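PDB 3TNL: shikimate dehydrogenase from Listeria monocytogenes, which probably catalyses the reversible NADPH-linked reduction of 3-dehydroshikimate to shikimate, on the pathway to chorismate and the aromatic amino acids. Local coordinates for residues 37-43 against 66-72; 42-46 against 97-101; 91-95 against 296-302; 290-294 against 305-311. All coordinates share one frame; numbering follows the deposited sequence.

Overall arrangement
Four contacts follow one chain as it builds the substrate side of a two-domain dehydrogenase. Contacts 1 and 2 share Leu42 and Ile43 on strand 38-44, with centres about 15 Å apart. The strand first pairs with 67-73 and then meets the loop 97-101, which carries Ser97, an inferred shikimate ligand, Lys101, the inferred proton acceptor, and Met98, which touches NAD. Contact 3 is about 10 Å from contact 1, centre to centre, and joins the same sheet through Gly41 O to Asn95 N (2.8 Å); it brings in helix 286-301 from the C-terminal part of the chain. That helix also serves contact 4, about 14 Å from contact 3 between centres, where Gln292 touches NAD.

Contact 1: residues 37-43 against 66-72; sequences TELIGLI and DYVYLAF
The Tyr67 ring, in one of two modelled conformers, has water 1 over one face, towards the rim, and Leu39 N at its edge. Glu38 runs alongside in the same direction: its CB is 3.4 Å from Tyr67 CE1, and the carboxylate and ring planes are 19° apart. Tyr69 has Gly41 O over one face and stacks with the ring of His56, on helix 52-63, while Ile40 CG2 approaches Tyr69 CD2 obliquely at 3.7 Å and Leu42 CB meets Tyr69 CE1 at 3.6 Å. Gly41 CA stands at the edge of the Phe72 ring.

The strands pair in parallel, as neighbours in the beta-alpha-beta unit 38-44, 52-63, 67-73. Ile40 N donates to Val68 O (2.9 Å) and Leu70 N to Ile40 O (3.0 Å). Helix 52-63 covers the face bearing Ile40 and Tyr69. On the other face Leu39 CD1 packs on Leu70 CD1 at 3.7 Å, and both leucines also meet the second subunit.

With Thr37 OG1 beside its own backbone N (chi1 -50°), the hydroxyl donates to the syn side of Asp66 OD2 at 2.7 Å, while Thr34 N also bonds to it. Water 1 links Glu38 OE1 to Asp66 O. The polar groups thus gather where the strands begin, whereas the buried Tyr69 hydroxyl is satisfied by Asn95 OD1, close to the shikimate-binding Ser52.

Contact 2: residues 42-46 against 97-101; sequences LIATP and SMPNK
Ala44 and Ser97 meet through their CB atoms, 3.5 Å apart, while the Ser97 hydroxyl is carried away from the alanine because OG stands anti to the backbone N (chi1 -165°). This torsion turns the apolar carbon to Ala44 and the hydroxyl elsewhere; Ser97 is an inferred shikimate ligand. The methyl of Ala44 is also tight against Met98 O, at 3.2 Å.

Thr45 places OG1 on the far side from its N (chi1 -174°), which puts CG2 between N and the carbonyl carbon; from there the methyl reaches Pro99 CD obliquely at 3.7 Å. Both Pro46 and Pro99 follow cis peptide bonds. The second lies in a type VI turn, closed by Asn100 N to Ser97 O at 3.0 Å, that carries the chain on from strand 93-96 towards Lys101, the inferred proton acceptor.

The end of strand 38-44 holds this turn by its backbone. Ser97 N gives an almost straight bond to Ile43 O (3.0 Å), to which Asn100 ND2 adds a weak one; the stronger partner of that amide is Val74 O. Thr45 N donates to Met98 O at 2.9 Å, and water 3 donates both to Met98 O and to Pro46 O. The Met98 side chain, modelled in two conformers, extends to NAD and touches it.

Contact 3: residues 91-95 against 296-302; sequences LRGWN and AFEIWTH
Hydrogen bonds centre on Arg92, whose chain bends at chi2 (56°) and brings its guanidinium to the C-terminal end of helix 286-301. Arg92 NE donates to Trp300 O at 2.8 Å, lying in the carbonyl plane on a lone pair, with the oxygen close to the guanidinium plane. Arg92 NH1 adds weak bonds to the same oxygen and to Ile299 O. Water 4 joins Arg92 NH1, from which it accepts, to His302 NE2.

Packing belongs to the Trp300 indole, which stretches along strand 93-96. Gly93 has no side chain, and its CA lies 3.7 Å from Trp300 NE1. At the far end Asn95 OD1 meets the ring edge, 3.4 Å from Trp300 CH2, the amide and indole planes being 62° apart. Indole NE1 bonds to Val124 O on the neighbouring strand, and Asn95 uses its amide on Tyr69 OH and Asn122 O.

In fold terms, a helix from the C-terminal part of the chain lies nearly antiparallel to a strand of the substrate-binding domain and is fastened to its sheet. The salt bridge from Arg92 NH2 to Asp127 fixes the other side of the guanidinium, and a positive charge set on the closing carbonyls would be expected to stabilise the helix end.

Contact 4: residues 290-294 against 305-311; sequences LWQGA and MPVDYIK
Val307 lays its CG2 methyl over one face of the Trp291 indole, with CG1 near the CE2-CZ2 rim, where 286-301 and 307-313, two consecutive helices joined by a short loop, pack with short-segment axes at 131°. The valine crosses the indole at about a right angle: Val307 CG2 sits 3.8 Å from the centroid of the Trp291 six-membered ring and 13° off its normal, a CH-pi contact. The same methyl touches Ala294 CB at 3.7 Å and so wedges between tryptophan and alanine. Trp291 also has a cation-pi partner in Arg143, which ties the pair to helix 137-147.

Leu290 divides its branches. Its side chain slides past Ile310 in the opposite direction, with Leu290 CD2 3.8 Å from Ile310 CG2, and lies across Lys311, with CD1 3.9 Å from Lys311 CB. Ile310 in turn packs on helix 52-63.

Met305 is extended as far as SD and then bends (chi3 -66°), which carries CE to Gly293 O at 3.6 Å while SD rests near Ala294 CA. Pro306, at the N-cap of the second helix, is the centre of an inverse gamma turn. Just before it, water 5 bridges the two segments, donating to Ala294 O at 2.8 Å and accepting from Met305 N at 2.9 Å.

Contact 1: residues 37-43 against 66-72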
loop_
_atom_site.group_PDB
_atom_site.type_symbol
_atom_site.label_atom_id
_atom_site.label_comp_id
_atom_site.label_asym_id
_atom_site.label_seq_id
_atom_site.Cartn_x
_atom_site.Cartn_y
_atom_site.Cartn_z
ATOM N N THR B 37 6.754 6.534 4.110
ATOM C CA THR B 37 5.304 6.447 4.262
ATOM C C THR B 37 4.826 5.059 4.440
ATOM O O THR B 37 5.176 4.191 3.653
ATOM C CB THR B 37 4.593 7.146 3.077
ATOM O OG1 THR B 37 5.155 8.449 2.921
ATOM C CG2 THR B 37 3.093 7.309 3.341
ATOM N N GLU B 38 4.000 4.864 5.463
ATOM C CA GLU B 38 3.439 3.543 5.769
ATOM C C GLU B 38 1.997 3.413 5.265
ATOM O O GLU B 38 1.294 4.428 5.081
ATOM C CB GLU B 38 3.544 3.287 7.243
ATOM C CG GLU B 38 5.008 3.052 7.654
ATOM C CD GLU B 38 5.147 2.607 9.067
ATOM O OE1 GLU B 38 4.824 3.408 9.961
ATOM O OE2 GLU B 38 5.593 1.437 9.269
ATOM N N LEU B 39 1.565 2.185 5.042
ATOM C CA LEU B 39 0.250 1.903 4.495
ATOM C C LEU B 39 -0.742 1.298 5.508
ATOM O O LEU B 39 -0.416 0.372 6.273
ATOM C CB LEU B 39 0.405 0.890 3.351
ATOM C CG LEU B 39 -0.851 0.357 2.642
ATOM C CD1 LEU B 39 -1.608 1.525 1.928
ATOM C CD2 LEU B 39 -0.455 -0.757 1.663
ATOM N N ILE B 40 -1.966 1.809 5.434
ATOM C CA ILE B 40 -3.132 1.236 6.103
ATOM C C ILE B 40 -4.058 0.816 4.952
ATOM O O ILE B 40 -4.324 1.597 4.029
ATOM C CB ILE B 40 -3.867 2.230 6.995
ATOM C CG1 ILE B 40 -2.954 2.783 8.076
ATOM C CG2 ILE B 40 -5.087 1.514 7.626
ATOM C CD1 ILE B 40 -2.383 1.738 9.044
ATOM N N GLY B 41 -4.511 -0.434 4.970
ATOM C CA GLY B 41 -5.375 -0.948 3.912
ATOM C C GLY B 41 -6.857 -0.961 4.231
ATOM O O GLY B 41 -7.298 -0.657 5.348
ATOM N N LEU B 42 -7.608 -1.392 3.232
ATOM C CA LEU B 42 -9.059 -1.610 3.305
ATOM C C LEU B 42 -9.304 -2.752 2.324
ATOM O O LEU B 42 -9.043 -2.596 1.123
ATOM C CB LEU B 42 -9.841 -0.347 2.960
ATOM C CG LEU B 42 -11.345 -0.557 2.666
ATOM C CD1 LEU B 42 -12.071 -1.199 3.841
ATOM C CD2 LEU B 42 -12.016 0.749 2.330
ATOM N N ILE B 43 -9.797 -3.878 2.814
ATOM C CA ILE B 43 -9.974 -5.043 1.978
ATOM C C ILE B 43 -11.442 -5.498 1.959
ATOM O O ILE B 43 -12.037 -5.859 2.985
ATOM C CB ILE B 43 -8.968 -6.180 2.361
ATOM C CG1 ILE B 43 -9.078 -6.562 3.822
ATOM C CG2 ILE B 43 -7.515 -5.695 2.119
ATOM C CD1 ILE B 43 -8.193 -7.772 4.179
ATOM N N ASP B 66 2.684 10.167 8.814
ATOM C CA ASP B 66 3.202 9.636 7.562
ATOM C C ASP B 66 2.623 8.274 7.206
ATOM O O ASP B 66 3.317 7.244 7.216
ATOM C CB ASP B 66 4.712 9.618 7.606
ATOM C CG ASP B 66 5.343 9.599 6.225
ATOM O OD1 ASP B 66 6.589 9.498 6.190
ATOM O OD2 ASP B 66 4.592 9.699 5.196
ATOM N N TYR B 67 1.322 8.290 6.926
ATOM C CA TYR B 67 0.574 7.130 6.506
ATOM C C TYR B 67 -0.311 7.511 5.333
ATOM O O TYR B 67 -0.636 8.686 5.118
ATOM C CB TYR B 67 -0.351 6.614 7.619
ATOM C CG TYR B 67 0.266 5.792 8.725
ATOM C CD1 TYR B 67 0.549 4.433 8.546
ATOM C CD2 TYR B 67 0.484 6.339 9.978
ATOM C CE1 TYR B 67 1.074 3.669 9.566
ATOM C CE2 TYR B 67 1.009 5.566 11.016
ATOM C CZ TYR B 67 1.303 4.237 10.798
ATOM O OH TYR B 67 1.824 3.467 11.817
ATOM N N VAL B 68 -0.688 6.485 4.578
ATOM C CA VAL B 68 -1.635 6.613 3.493
ATOM C C VAL B 68 -2.571 5.428 3.639
ATOM O O VAL B 68 -2.173 4.393 4.187
ATOM C CB VAL B 68 -0.966 6.621 2.106
ATOM C CG1 VAL B 68 -0.210 7.923 1.883
ATOM C CG2 VAL B 68 -0.041 5.433 1.952
ATOM N N TYR B 69 -3.806 5.592 3.171
ATOM C CA TYR B 69 -4.843 4.567 3.257
ATOM C C TYR B 69 -5.301 4.255 1.840
ATOM O O TYR B 69 -5.664 5.139 1.069
ATOM C CB TYR B 69 -5.986 5.127 4.095
ATOM C CG TYR B 69 -7.139 4.238 4.446
ATOM C CD1 TYR B 69 -8.080 3.858 3.488
ATOM C CD2 TYR B 69 -7.347 3.828 5.750
ATOM C CE1 TYR B 69 -9.186 3.108 3.818
ATOM C CE2 TYR B 69 -8.450 3.024 6.093
ATOM C CZ TYR B 69 -9.373 2.697 5.128
ATOM O OH TYR B 69 -10.485 1.937 5.474
ATOM N N LEU B 70 -5.266 2.984 1.504
ATOM C CA LEU B 70 -5.666 2.495 0.181
ATOM C C LEU B 70 -6.623 1.311 0.281
ATOM O O LEU B 70 -6.567 0.524 1.223
ATOM C CB LEU B 70 -4.468 2.015 -0.641
ATOM C CG LEU B 70 -3.393 3.041 -0.977
ATOM C CD1 LEU B 70 -2.203 2.316 -1.648
ATOM C CD2 LEU B 70 -3.973 4.135 -1.894
ATOM N N ALA B 71 -7.496 1.193 -0.719
ATOM C CA ALA B 71 -8.439 0.101 -0.835
ATOM C C ALA B 71 -7.930 -0.898 -1.857
ATOM O O ALA B 71 -7.260 -0.557 -2.828
ATOM C CB ALA B 71 -9.826 0.619 -1.271
ATOM N N PHE B 72 -8.256 -2.165 -1.598
ATOM C CA PHE B 72 -7.951 -3.325 -2.482
ATOM C C PHE B 72 -9.197 -4.193 -2.628
ATOM O O PHE B 72 -9.876 -4.470 -1.647
ATOM C CB PHE B 72 -6.754 -4.148 -1.944
ATOM C CG PHE B 72 -5.542 -3.300 -1.692
ATOM C CD1 PHE B 72 -4.687 -2.983 -2.722
ATOM C CD2 PHE B 72 -5.283 -2.795 -0.441
ATOM C CE1 PHE B 72 -3.591 -2.154 -2.516
ATOM C CE2 PHE B 72 -4.209 -1.930 -0.230
ATOM C CZ PHE B 72 -3.348 -1.626 -1.277
HETATM O O HOH W 1 4.601 6.192 9.564
HETATM O O HOH W 2 3.949 1.081 11.599
#

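Contact 2: residues 42-46 against 97-101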
loop_
_atom_site.group_PDB
_atom_site.type_symbol
_atom_site.label_atom_id
_atom_site.label_comp_id
_atom_site.label_asym_id
_atom_site.label_seq_id
_atom_site.Cartn_x
_atom_site.Cartn_y
_atom_site.Cartn_z
ATOM N N LEU B 42 -7.608 -1.392 3.232
ATOM C CA LEU B 42 -9.059 -1.610 3.305
ATOM C C LEU B 42 -9.304 -2.752 2.324
ATOM O O LEU B 42 -9.043 -2.596 1.123
ATOM C CB LEU B 42 -9.841 -0.347 2.960
ATOM C CG LEU B 42 -11.345 -0.557 2.666
ATOM C CD1 LEU B 42 -12.071 -1.199 3.841
ATOM C CD2 LEU B 42 -12.016 0.749 2.330
ATOM N N ILE B 43 -9.797 -3.878 2.814
ATOM C CA ILE B 43 -9.974 -5.043 1.978
ATOM C C ILE B 43 -11.442 -5.498 1.959
ATOM O O ILE B 43 -12.037 -5.859 2.985
ATOM C CB ILE B 43 -8.968 -6.180 2.361
ATOM C CG1 ILE B 43 -9.078 -6.562 3.822
ATOM C CG2 ILE B 43 -7.515 -5.695 2.119
ATOM C CD1 ILE B 43 -8.193 -7.772 4.179
ATOM N N ALA B 44 -12.007 -5.504 0.750
ATOM C CA ALA B 44 -13.428 -5.757 0.560
ATOM C C ALA B 44 -13.701 -5.730 -0.913
ATOM O O ALA B 44 -12.840 -5.323 -1.705
ATOM C CB ALA B 44 -14.234 -4.630 1.229
ATOM N N THR B 45 -14.881 -6.186 -1.300
ATOM C CA THR B 45 -15.277 -6.088 -2.719
ATOM C C THR B 45 -16.792 -6.181 -2.796
ATOM O O THR B 45 -17.383 -7.078 -2.207
ATOM C CB THR B 45 -14.625 -7.117 -3.603
ATOM O OG1 THR B 45 -14.972 -6.832 -4.965
ATOM C CG2 THR B 45 -15.050 -8.541 -3.226
ATOM N N PRO B 46 -17.431 -5.213 -3.493
ATOM C CA PRO B 46 -16.855 -4.045 -4.161
ATOM C C PRO B 46 -16.418 -3.036 -3.114
ATOM O O PRO B 46 -16.856 -3.122 -1.963
ATOM C CB PRO B 46 -18.031 -3.511 -5.005
ATOM C CG PRO B 46 -19.220 -3.878 -4.227
ATOM C CD PRO B 46 -18.906 -5.220 -3.599
ATOM N N SER B 97 -14.131 -5.103 5.057
ATOM C CA SER B 97 -15.577 -4.962 4.800
ATOM C C SER B 97 -16.082 -6.181 4.039
ATOM O O SER B 97 -15.342 -7.157 3.870
ATOM C CB SER B 97 -15.931 -3.614 4.170
ATOM O OG SER B 97 -17.347 -3.390 4.272
ATOM N N MET B 98 -17.348 -6.148 3.610
ATOM C CA MET B 98 -17.929 -7.284 2.888
ATOM C C MET B 98 -17.060 -7.661 1.707
ATOM O O MET B 98 -16.583 -6.812 0.988
ATOM C CB MET B 98 -19.346 -6.980 2.399
ATOM C CG MET B 98 -20.397 -6.876 3.480
ATOM S SD MET B 98 -22.065 -6.677 2.785
ATOM C CE MET B 98 -23.032 -6.748 4.300
ATOM N N PRO B 99 -16.910 -8.965 1.457
ATOM C CA PRO B 99 -17.505 -10.135 2.116
ATOM C C PRO B 99 -16.604 -10.835 3.139
ATOM O O PRO B 99 -16.769 -12.014 3.397
ATOM C CB PRO B 99 -17.681 -11.076 0.918
ATOM C CG PRO B 99 -16.408 -10.843 0.138
ATOM C CD PRO B 99 -16.155 -9.362 0.252
ATOM N N ASN B 100 -15.669 -10.098 3.739
ATOM C CA ASN B 100 -14.638 -10.708 4.573
ATOM C C ASN B 100 -14.724 -10.582 6.087
ATOM O O ASN B 100 -13.891 -11.167 6.780
ATOM C CB ASN B 100 -13.298 -10.046 4.178
ATOM C CG ASN B 100 -13.034 -10.091 2.692
ATOM O OD1 ASN B 100 -13.163 -11.121 2.088
ATOM N ND2 ASN B 100 -12.668 -8.961 2.105
ATOM N N LYS B 101 -15.714 -9.857 6.598
ATOM C CA LYS B 101 -15.742 -9.564 8.048
ATOM C C LYS B 101 -15.950 -10.758 8.964
ATOM O O LYS B 101 -15.435 -10.773 10.066
ATOM C CB LYS B 101 -16.760 -8.478 8.365
ATOM C CG LYS B 101 -16.469 -7.182 7.668
ATOM C CD LYS B 101 -17.411 -6.068 8.100
ATOM C CE LYS B 101 -18.845 -6.332 7.697
ATOM N NZ LYS B 101 -19.769 -5.237 8.168
HETATM O O HOH W 3 -18.019 -4.319 0.185
#

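Contact 3: residues 91-95 against 296-302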
loop_
_atom_site.group_PDB
_atom_site.type_symbol
_atom_site.label_atom_id
_atom_site.label_comp_id
_atom_site.label_asym_id
_atom_site.label_seq_id
_atom_site.Cartn_x
_atom_site.Cartn_y
_atom_site.Cartn_z
ATOM N N LEU B 91 2.386 -4.302 7.535
ATOM C CA LEU B 91 1.390 -3.233 7.648
ATOM C C LEU B 91 0.950 -3.062 9.092
ATOM O O LEU B 91 0.745 -4.030 9.820
ATOM C CB LEU B 91 0.141 -3.502 6.818
ATOM C CG LEU B 91 0.268 -3.519 5.299
ATOM C CD1 LEU B 91 -1.138 -3.175 4.732
ATOM C CD2 LEU B 91 1.344 -2.611 4.760
ATOM N N ARG B 92 0.796 -1.804 9.488
ATOM C CA ARG B 92 0.329 -1.512 10.850
ATOM C C ARG B 92 -1.131 -1.948 11.068
ATOM O O ARG B 92 -1.527 -2.319 12.181
ATOM C CB ARG B 92 0.431 -0.018 11.082
ATOM C CG ARG B 92 -0.173 0.476 12.394
ATOM C CD ARG B 92 0.403 -0.206 13.635
ATOM N NE ARG B 92 -0.181 0.356 14.834
ATOM C CZ ARG B 92 -0.078 -0.190 16.043
ATOM N NH1 ARG B 92 -0.672 0.395 17.071
ATOM N NH2 ARG B 92 0.589 -1.327 16.246
ATOM N N GLY B 93 -1.948 -1.905 10.022
ATOM C CA GLY B 93 -3.338 -2.277 10.140
ATOM C C GLY B 93 -4.129 -2.075 8.873
ATOM O O GLY B 93 -3.578 -1.659 7.855
ATOM N N TRP B 94 -5.408 -2.422 8.939
ATOM C CA TRP B 94 -6.316 -2.288 7.823
ATOM C C TRP B 94 -7.756 -2.442 8.291
ATOM O O TRP B 94 -8.015 -2.979 9.391
ATOM C CB TRP B 94 -6.031 -3.352 6.750
ATOM C CG TRP B 94 -6.052 -4.801 7.158
ATOM C CD1 TRP B 94 -7.092 -5.642 7.056
ATOM C CD2 TRP B 94 -4.946 -5.587 7.639
ATOM N NE1 TRP B 94 -6.737 -6.912 7.459
ATOM C CE2 TRP B 94 -5.418 -6.896 7.815
ATOM C CE3 TRP B 94 -3.602 -5.306 7.944
ATOM C CZ2 TRP B 94 -4.609 -7.921 8.275
ATOM C CZ3 TRP B 94 -2.815 -6.326 8.418
ATOM C CH2 TRP B 94 -3.326 -7.621 8.575
ATOM N N ASN B 95 -8.666 -1.884 7.498
ATOM C CA ASN B 95 -10.089 -2.120 7.664
ATOM C C ASN B 95 -10.496 -3.321 6.790
ATOM O O ASN B 95 -9.833 -3.662 5.794
ATOM C CB ASN B 95 -10.932 -0.925 7.278
ATOM C CG ASN B 95 -11.051 0.117 8.363
ATOM O OD1 ASN B 95 -10.985 1.298 8.055
ATOM N ND2 ASN B 95 -11.284 -0.298 9.617
ATOM N N ALA B 296 -10.915 3.299 14.805
ATOM C CA ALA B 296 -9.858 2.611 14.073
ATOM C C ALA B 296 -8.585 3.465 13.955
ATOM O O ALA B 296 -7.468 2.976 14.127
ATOM C CB ALA B 296 -10.345 2.225 12.691
ATOM N N PHE B 297 -8.759 4.767 13.705
ATOM C CA PHE B 297 -7.635 5.698 13.566
ATOM C C PHE B 297 -6.745 5.697 14.818
ATOM O O PHE B 297 -5.497 5.665 14.709
ATOM C CB PHE B 297 -8.197 7.087 13.312
ATOM C CG PHE B 297 -7.162 8.109 12.961
ATOM C CD1 PHE B 297 -6.820 8.336 11.648
ATOM C CD2 PHE B 297 -6.549 8.864 13.954
ATOM C CE1 PHE B 297 -5.872 9.317 11.328
ATOM C CE2 PHE B 297 -5.593 9.828 13.641
ATOM C CZ PHE B 297 -5.259 10.037 12.317
ATOM N N GLU B 298 -7.372 5.678 15.993
ATOM C CA GLU B 298 -6.596 5.638 17.268
ATOM C C GLU B 298 -5.921 4.301 17.481
ATOM O O GLU B 298 -4.767 4.245 17.961
ATOM C CB GLU B 298 -7.432 6.005 18.513
ATOM C CG GLU B 298 -6.560 5.943 19.830
ATOM C CD GLU B 298 -7.285 6.267 21.154
ATOM O OE1 GLU B 298 -8.474 6.625 21.145
ATOM O OE2 GLU B 298 -6.617 6.134 22.214
ATOM N N ILE B 299 -6.622 3.219 17.153
ATOM C CA ILE B 299 -6.059 1.873 17.258
ATOM C C ILE B 299 -4.746 1.817 16.431
ATOM O O ILE B 299 -3.755 1.247 16.869
ATOM C CB ILE B 299 -7.089 0.800 16.815
ATOM C CG1 ILE B 299 -8.134 0.551 17.916
ATOM C CG2 ILE B 299 -6.411 -0.497 16.504
ATOM C CD1 ILE B 299 -9.363 -0.209 17.471
ATOM N N TRP B 300 -4.738 2.420 15.248
ATOM C CA TRP B 300 -3.541 2.346 14.422
ATOM C C TRP B 300 -2.443 3.318 14.804
ATOM O O TRP B 300 -1.270 2.938 14.865
ATOM C CB TRP B 300 -3.854 2.584 12.944
ATOM C CG TRP B 300 -4.848 1.582 12.342
ATOM C CD1 TRP B 300 -4.892 0.242 12.531
ATOM C CD2 TRP B 300 -5.917 1.888 11.444
ATOM N NE1 TRP B 300 -5.921 -0.290 11.825
ATOM C CE2 TRP B 300 -6.585 0.700 11.163
ATOM C CE3 TRP B 300 -6.389 3.084 10.891
ATOM C CZ2 TRP B 300 -7.693 0.647 10.318
ATOM C CZ3 TRP B 300 -7.505 3.036 10.059
ATOM C CH2 TRP B 300 -8.119 1.837 9.774
ATOM N N THR B 301 -2.836 4.572 15.008
ATOM C CA THR B 301 -1.882 5.692 15.206
ATOM C C THR B 301 -1.614 6.136 16.615
ATOM O O THR B 301 -0.621 6.830 16.863
ATOM C CB THR B 301 -2.351 6.949 14.432
ATOM O OG1 THR B 301 -3.472 7.546 15.110
ATOM C CG2 THR B 301 -2.701 6.632 12.948
ATOM N N HIS B 302 -2.515 5.811 17.531
ATOM C CA HIS B 302 -2.428 6.237 18.911
ATOM C C HIS B 302 -2.422 7.744 19.014
ATOM O O HIS B 302 -1.819 8.334 19.927
ATOM C CB HIS B 302 -1.323 5.501 19.682
ATOM C CG HIS B 302 -1.669 4.073 19.895
ATOM N ND1 HIS B 302 -2.558 3.676 20.868
ATOM C CD2 HIS B 302 -1.364 2.964 19.187
ATOM C CE1 HIS B 302 -2.752 2.372 20.770
ATOM N NE2 HIS B 302 -2.031 1.916 19.771
HETATM O O HOH W 4 -0.318 -0.670 19.770
#

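Contact 4: residues 290-294 against 305-311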
loop_
_atom_site.group_PDB
_atom_site.type_symbol
_atom_site.label_atom_id
_atom_site.label_comp_id
_atom_site.label_asym_id
_atom_site.label_seq_id
_atom_site.Cartn_x
_atom_site.Cartn_y
_atom_site.Cartn_z
ATOM N N LEU B 290 -18.386 8.408 11.109
ATOM C CA LEU B 290 -17.237 9.174 11.555
ATOM C C LEU B 290 -16.554 8.556 12.763
ATOM O O LEU B 290 -15.329 8.452 12.786
ATOM C CB LEU B 290 -17.667 10.590 11.875
ATOM C CG LEU B 290 -18.027 11.414 10.645
ATOM C CD1 LEU B 290 -18.756 12.637 11.117
ATOM C CD2 LEU B 290 -16.806 11.783 9.802
ATOM N N TRP B 291 -17.346 8.133 13.749
ATOM C CA TRP B 291 -16.782 7.631 14.997
ATOM C C TRP B 291 -16.222 6.243 14.878
ATOM O O TRP B 291 -15.313 5.887 15.629
ATOM C CB TRP B 291 -17.753 7.789 16.173
ATOM C CG TRP B 291 -17.922 9.246 16.534
ATOM C CD1 TRP B 291 -18.974 10.061 16.229
ATOM C CD2 TRP B 291 -16.969 10.059 17.230
ATOM N NE1 TRP B 291 -18.738 11.335 16.701
ATOM C CE2 TRP B 291 -17.515 11.356 17.320
ATOM C CE3 TRP B 291 -15.710 9.814 17.787
ATOM C CZ2 TRP B 291 -16.852 12.399 17.950
ATOM C CZ3 TRP B 291 -15.053 10.849 18.425
ATOM C CH2 TRP B 291 -15.621 12.141 18.490
ATOM N N GLN B 292 -16.732 5.461 13.951
ATOM C CA GLN B 292 -16.111 4.142 13.749
ATOM C C GLN B 292 -14.700 4.357 13.132
ATOM O O GLN B 292 -13.740 3.648 13.438
ATOM C CB GLN B 292 -16.969 3.174 12.933
ATOM C CG GLN B 292 -17.025 3.352 11.473
ATOM C CD GLN B 292 -17.920 2.282 10.818
ATOM O OE1 GLN B 292 -19.138 2.398 10.819
ATOM N NE2 GLN B 292 -17.306 1.241 10.283
ATOM N N GLY B 293 -14.600 5.337 12.246
ATOM C CA GLY B 293 -13.321 5.733 11.660
ATOM C C GLY B 293 -12.359 6.282 12.725
ATOM O O GLY B 293 -11.165 5.936 12.763
ATOM N N ALA B 294 -12.876 7.095 13.645
ATOM C CA ALA B 294 -12.055 7.658 14.736
ATOM C C ALA B 294 -11.497 6.552 15.627
ATOM O O ALA B 294 -10.324 6.603 16.074
ATOM C CB ALA B 294 -12.860 8.662 15.569
ATOM N N MET B 305 -8.246 11.239 16.148
ATOM C CA MET B 305 -8.696 11.797 14.857
ATOM C C MET B 305 -9.465 13.083 15.082
ATOM O O MET B 305 -10.264 13.135 15.990
ATOM C CB MET B 305 -9.642 10.813 14.116
ATOM C CG MET B 305 -10.370 11.433 12.888
ATOM S SD MET B 305 -11.597 10.373 12.026
ATOM C CE MET B 305 -10.492 9.275 11.490
ATOM N N PRO B 306 -9.242 14.106 14.232
ATOM C CA PRO B 306 -9.984 15.392 14.351
ATOM C C PRO B 306 -11.338 15.261 13.628
ATOM O O PRO B 306 -11.461 15.646 12.464
ATOM C CB PRO B 306 -9.057 16.380 13.654
ATOM C CG PRO B 306 -8.333 15.560 12.648
ATOM C CD PRO B 306 -8.164 14.193 13.231
ATOM N N VAL B 307 -12.339 14.718 14.335
ATOM C CA VAL B 307 -13.629 14.376 13.741
ATOM C C VAL B 307 -14.404 15.552 13.144
ATOM O O VAL B 307 -14.988 15.440 12.060
ATOM C CB VAL B 307 -14.526 13.557 14.751
ATOM C CG1 VAL B 307 -15.963 13.450 14.221
ATOM C CG2 VAL B 307 -13.926 12.165 15.026
ATOM N N ASP B 308 -14.418 16.673 13.854
ATOM C CA ASP B 308 -15.109 17.861 13.374
ATOM C C ASP B 308 -14.479 18.342 12.065
ATOM O O ASP B 308 -15.184 18.734 11.129
ATOM C CB ASP B 308 -15.052 18.962 14.426
ATOM C CG ASP B 308 -15.744 18.569 15.729
ATOM O OD1 ASP B 308 -16.530 17.599 15.726
ATOM O OD2 ASP B 308 -15.510 19.241 16.757
ATOM N N TYR B 309 -13.150 18.292 12.001
ATOM C CA TYR B 309 -12.419 18.695 10.801
ATOM C C TYR B 309 -12.819 17.781 9.645
ATOM O O TYR B 309 -13.132 18.260 8.564
ATOM C CB TYR B 309 -10.904 18.687 11.045
ATOM C CG TYR B 309 -10.075 18.869 9.790
ATOM C CD1 TYR B 309 -9.574 17.756 9.090
ATOM C CD2 TYR B 309 -9.802 20.138 9.289
ATOM C CE1 TYR B 309 -8.819 17.908 7.935
ATOM C CE2 TYR B 309 -9.045 20.306 8.128
ATOM C CZ TYR B 309 -8.566 19.185 7.456
ATOM O OH TYR B 309 -7.819 19.344 6.319
ATOM N N ILE B 310 -12.829 16.462 9.881
ATOM C CA ILE B 310 -13.214 15.512 8.845
ATOM C C ILE B 310 -14.673 15.713 8.392
ATOM O O ILE B 310 -14.975 15.679 7.195
ATOM C CB ILE B 310 -12.960 14.038 9.318
ATOM C CG1 ILE B 310 -11.459 13.813 9.547
ATOM C CG2 ILE B 310 -13.517 13.010 8.317
ATOM C CD1 ILE B 310 -10.549 14.121 8.312
ATOM N N LYS B 311 -15.576 15.920 9.337
ATOM C CA LYS B 311 -16.972 16.127 8.980
ATOM C C LYS B 311 -17.107 17.319 8.042
ATOM O O LYS B 311 -17.863 17.275 7.080
ATOM C CB LYS B 311 -17.837 16.359 10.224
ATOM C CG LYS B 311 -19.320 16.498 9.910
ATOM C CD LYS B 311 -20.196 16.481 11.165
ATOM C CE LYS B 311 -19.945 17.672 12.063
ATOM N NZ LYS B 311 -20.875 17.674 13.235
HETATM O O HOH W 5 -9.569 8.978 17.352
#